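Local atomic coordinates of probable glutaredoxin ssr2061 (Synechocystis sp., PDB entry 4MJE), a protein that probably acts as a glutathione-disulfide oxidoreductase, reducing low-molecular-weight disulfides and proteins with electrons supplied through glutathione. Residues E19-W23 against R55-R61. The protein carries 1 engineered substitution. Sequence-based numbering, arbitrary orientation.
Sequences EIYTW and REAMAAR
One face of the Tyr21 ring is overlain by Met58, whose CG stands 3.5 Å from the ring centroid, close to the ring normal, in a CH-pi contact. With CG anti to the backbone N (chi1 -176°), the Met58 chain runs across the ring toward its root, where SD settles 3.4 Å from Tyr21 CB; the sulfur thus makes an oblique Met-aromatic contact. The other end of the same ring meets Arg61, whose NH1 donates to Tyr21 OH at 2.8 Å, the hydroxyl lying near the guanidinium plane at its edge. Glu19 meets that guanidinium end-on in a two-nitrogen salt bridge, although the two planes are turned 43° apart. The grip is uneven: Arg61 NH2 reaches Glu19 OE2 almost straight at 2.8 Å, on its syn side, whereas NH1 approaches OE1 at 3.1 Å from above the carboxylate plane. Glu19 OE1 also bonds to Tyr46 OH, and Phe72 makes a cation-pi contact with Arg61. A leucine in place of Arg61 would probably leave the carboxylate of the buried Glu19 without this counter-charge and Tyr21 OH without this donor. Farther along, Arg55 NH2 comes obliquely to the Trp23 indole, 3.2 Å from CZ2. A water bridges the two side chains, accepting from Trp23 NE1 at 3.0 Å and Arg55 NE at 2.9 Å, while Arg55 NH1 is held by Arg66 O. The contact illustrates how alternation along a strand serves both faces of the central sheet of the thioredoxin fold: in strand 18-22, between strands 44-47 and 70-73, Glu19 and Tyr21 turn to helix 52-61, while Ile20 packs against helix 27-39 on the opposite side.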
ATOM      1  N   GLU A  19      -0.408  -2.007   2.108  1.00  3.38           N
ATOM      2  CA  GLU A  19      -1.846  -2.238   2.184  1.00  3.16           C
ATOM      3  C   GLU A  19      -2.591  -1.164   1.420  1.00  3.24           C
ATOM      4  O   GLU A  19      -2.263   0.026   1.528  1.00  4.19           O
ATOM      5  CB  GLU A  19      -2.344  -2.195   3.627  1.00  4.13           C
ATOM      6  CG  GLU A  19      -1.664  -3.170   4.561  1.00  4.76           C
ATOM      7  CD  GLU A  19      -1.910  -2.810   6.007  1.00  4.82           C
ATOM      8  OE1 GLU A  19      -2.830  -3.386   6.629  1.00  5.55           O
ATOM      9  OE2 GLU A  19      -1.193  -1.939   6.533  1.00  7.65           O
ATOM     10  N   ILE A  20      -3.598  -1.585   0.669  1.00  2.88           N
ATOM     11  CA  ILE A  20      -4.480  -0.624   0.020  1.00  2.57           C
ATOM     12  C   ILE A  20      -5.929  -1.065   0.148  1.00  3.31           C
ATOM     13  O   ILE A  20      -6.261  -2.210  -0.169  1.00  3.42           O
ATOM     14  CB  ILE A  20      -4.104  -0.409  -1.475  1.00  2.73           C
ATOM     15  CG1 ILE A  20      -5.008   0.662  -2.091  1.00  2.77           C
ATOM     16  CG2 ILE A  20      -4.132  -1.713  -2.287  1.00  3.74           C
ATOM     17  CD1 ILE A  20      -4.596   1.119  -3.454  1.00  4.66           C
ATOM     18  N   TYR A  21      -6.762  -0.163   0.677  1.00  3.54           N
ATOM     19  CA  TYR A  21      -8.198  -0.363   0.771  1.00  3.33           C
ATOM     20  C   TYR A  21      -8.873   0.209  -0.479  1.00  3.47           C
ATOM     21  O   TYR A  21      -8.582   1.336  -0.899  1.00  3.78           O
ATOM     22  CB  TYR A  21      -8.808   0.336   1.991  1.00  4.38           C
ATOM     23  CG  TYR A  21      -8.313  -0.056   3.364  1.00  3.57           C
ATOM     24  CD1 TYR A  21      -9.124  -0.761   4.245  1.00  4.62           C
ATOM     25  CD2 TYR A  21      -7.070   0.372   3.828  1.00  4.47           C
ATOM     26  CE1 TYR A  21      -8.689  -1.061   5.532  1.00  4.25           C
ATOM     27  CE2 TYR A  21      -6.640   0.071   5.106  1.00  4.77           C
ATOM     28  CZ  TYR A  21      -7.447  -0.631   5.935  1.00  4.41           C
ATOM     29  OH  TYR A  21      -7.018  -0.892   7.215  1.00  5.75           O
ATOM     30  N   THR A  22      -9.776  -0.569  -1.071  1.00  3.77           N
ATOM     31  CA  THR A  22     -10.357  -0.191  -2.351  1.00  3.15           C
ATOM     32  C   THR A  22     -11.833  -0.566  -2.457  1.00  3.64           C
ATOM     33  O   THR A  22     -12.338  -1.411  -1.719  1.00  4.07           O
ATOM     34  CB  THR A  22      -9.684  -0.949  -3.508  1.00  3.55           C
ATOM     35  OG1 THR A  22      -9.963  -2.335  -3.349  1.00  4.33           O
ATOM     36  CG2 THR A  22      -8.194  -0.746  -3.560  1.00  4.43           C
ATOM     37  N   TRP A  23     -12.501   0.072  -3.423  1.00  3.71           N
ATOM     38  CA  TRP A  23     -13.596  -0.562  -4.135  1.00  4.90           C
ATOM     39  C   TRP A  23     -13.035  -0.955  -5.503  1.00  3.64           C
ATOM     40  O   TRP A  23     -12.307  -0.188  -6.125  1.00  4.62           O
ATOM     41  CB  TRP A  23     -14.810   0.377  -4.266  1.00  3.51           C
ATOM     42  CG  TRP A  23     -15.744   0.307  -3.109  1.00  3.00           C
ATOM     43  CD1 TRP A  23     -15.468  -0.188  -1.865  1.00  3.87           C
ATOM     44  CD2 TRP A  23     -17.116   0.742  -3.081  1.00  4.63           C
ATOM     45  NE1 TRP A  23     -16.584  -0.092  -1.066  1.00  4.39           N
ATOM     46  CE2 TRP A  23     -17.607   0.471  -1.792  1.00  4.35           C
ATOM     47  CE3 TRP A  23     -17.970   1.339  -4.021  1.00  3.99           C
ATOM     48  CZ2 TRP A  23     -18.917   0.766  -1.416  1.00  4.32           C
ATOM     49  CZ3 TRP A  23     -19.262   1.642  -3.638  1.00  4.61           C
ATOM     50  CH2 TRP A  23     -19.721   1.358  -2.352  1.00  5.46           C
ATOM     51  N   ARG A  55     -15.211  -0.423   5.957  1.00  6.08           N
ATOM     52  CA  ARG A  55     -14.968   0.999   5.759  1.00  6.41           C
ATOM     53  C   ARG A  55     -14.738   1.726   7.086  1.00  6.29           C
ATOM     54  O   ARG A  55     -13.914   2.624   7.188  1.00  6.72           O
ATOM     55  CB  ARG A  55     -16.130   1.658   5.021  1.00  6.74           C
ATOM     56  CG  ARG A  55     -15.827   3.060   4.536  1.00  7.24           C
ATOM     57  CD  ARG A  55     -15.014   3.026   3.262  1.00  9.26           C
ATOM     58  NE  ARG A  55     -15.877   2.599   2.166  1.00  8.55           N
ATOM     59  CZ  ARG A  55     -16.369   3.389   1.214  1.00  6.48           C
ATOM     60  NH1 ARG A  55     -16.010   4.665   1.103  1.00  6.84           N
ATOM     61  NH2 ARG A  55     -17.217   2.883   0.322  1.00  8.79           N
ATOM     62  N   GLU A  56     -15.472   1.341   8.123  1.00  7.50           N
ATOM     63  CA  GLU A  56     -15.277   1.974   9.426  1.00  7.28           C
ATOM     64  C   GLU A  56     -13.938   1.552  10.062  1.00  8.17           C
ATOM     65  O   GLU A  56     -13.289   2.350  10.725  1.00  8.47           O
ATOM     66  CB  GLU A  56     -16.455   1.639  10.344  1.00  9.14           C
ATOM     67  CG  GLU A  56     -17.838   2.143   9.875  1.00 12.47           C
ATOM     68  CD  GLU A  56     -17.804   3.474   9.180  1.00 26.91           C
ATOM     69  OE1 GLU A  56     -17.185   4.400   9.728  1.00 36.35           O
ATOM     70  OE2 GLU A  56     -18.405   3.580   8.094  1.00 34.60           O
ATOM     71  N   ALA A  57     -13.512   0.311   9.857  1.00  6.64           N
ATOM     72  CA  ALA A  57     -12.186  -0.112  10.301  1.00  6.45           C
ATOM     73  C   ALA A  57     -11.133   0.702   9.571  1.00  6.09           C
ATOM     74  O   ALA A  57     -10.183   1.172  10.192  1.00  6.62           O
ATOM     75  CB  ALA A  57     -11.975  -1.606  10.048  1.00  7.17           C
ATOM     76  N   MET A  58     -11.302   0.870   8.260  1.00  5.69           N
ATOM     77  CA  MET A  58     -10.389   1.708   7.487  1.00  5.45           C
ATOM     78  C   MET A  58     -10.336   3.126   8.043  1.00  6.44           C
ATOM     79  O   MET A  58      -9.250   3.664   8.275  1.00  6.25           O
ATOM     80  CB  MET A  58     -10.843   1.772   6.029  1.00  6.26           C
ATOM     81  CG  MET A  58      -9.896   2.540   5.137  1.00  5.10           C
ATOM     82  SD  MET A  58     -10.594   2.841   3.510  1.00  5.82           S
ATOM     83  CE  MET A  58     -11.662   4.241   3.863  1.00  6.07           C
ATOM     84  N   ALA A  59     -11.503   3.735   8.269  1.00  7.35           N
ATOM     85  CA  ALA A  59     -11.556   5.122   8.744  1.00  7.01           C
ATOM     86  C   ALA A  59     -10.861   5.275  10.095  1.00  7.43           C
ATOM     87  O   ALA A  59     -10.254   6.305  10.384  1.00  8.07           O
ATOM     88  CB  ALA A  59     -12.991   5.591   8.833  1.00  8.05           C
ATOM     89  N   ALA A  60     -10.953   4.245  10.925  1.00  8.65           N
ATOM     90  CA  ALA A  60     -10.342   4.286  12.244  1.00 10.11           C
ATOM     91  C   ALA A  60      -8.812   4.403  12.142  1.00  8.80           C
ATOM     92  O   ALA A  60      -8.164   4.954  13.034  1.00  9.22           O
ATOM     93  CB  ALA A  60     -10.732   3.049  13.014  1.00 12.53           C
ATOM     94  N   ARG A  61      -8.234   3.865  11.071  1.00  7.04           N
ATOM     95  CA  ARG A  61      -6.794   3.977  10.816  1.00  6.90           C
ATOM     96  C   ARG A  61      -6.391   5.152   9.949  1.00  7.08           C
ATOM     97  O   ARG A  61      -5.231   5.560   9.951  1.00  9.93           O
ATOM     98  CB  ARG A  61      -6.285   2.758  10.061  1.00  8.86           C
ATOM     99  CG  ARG A  61      -6.049   1.532  10.848  1.00  9.70           C
ATOM    100  CD  ARG A  61      -5.576   0.445   9.900  1.00 13.31           C
ATOM    101  NE  ARG A  61      -4.131   0.385   9.701  1.00  8.15           N
ATOM    102  CZ  ARG A  61      -3.541  -0.311   8.731  1.00  6.67           C
ATOM    103  NH1 ARG A  61      -4.273  -0.941   7.819  1.00  5.88           N
ATOM    104  NH2 ARG A  61      -2.228  -0.389   8.660  1.00  7.16           N
TER
HETATM  105  O   HOH W   1     -17.097  -0.003   1.907  1.00  7.47           O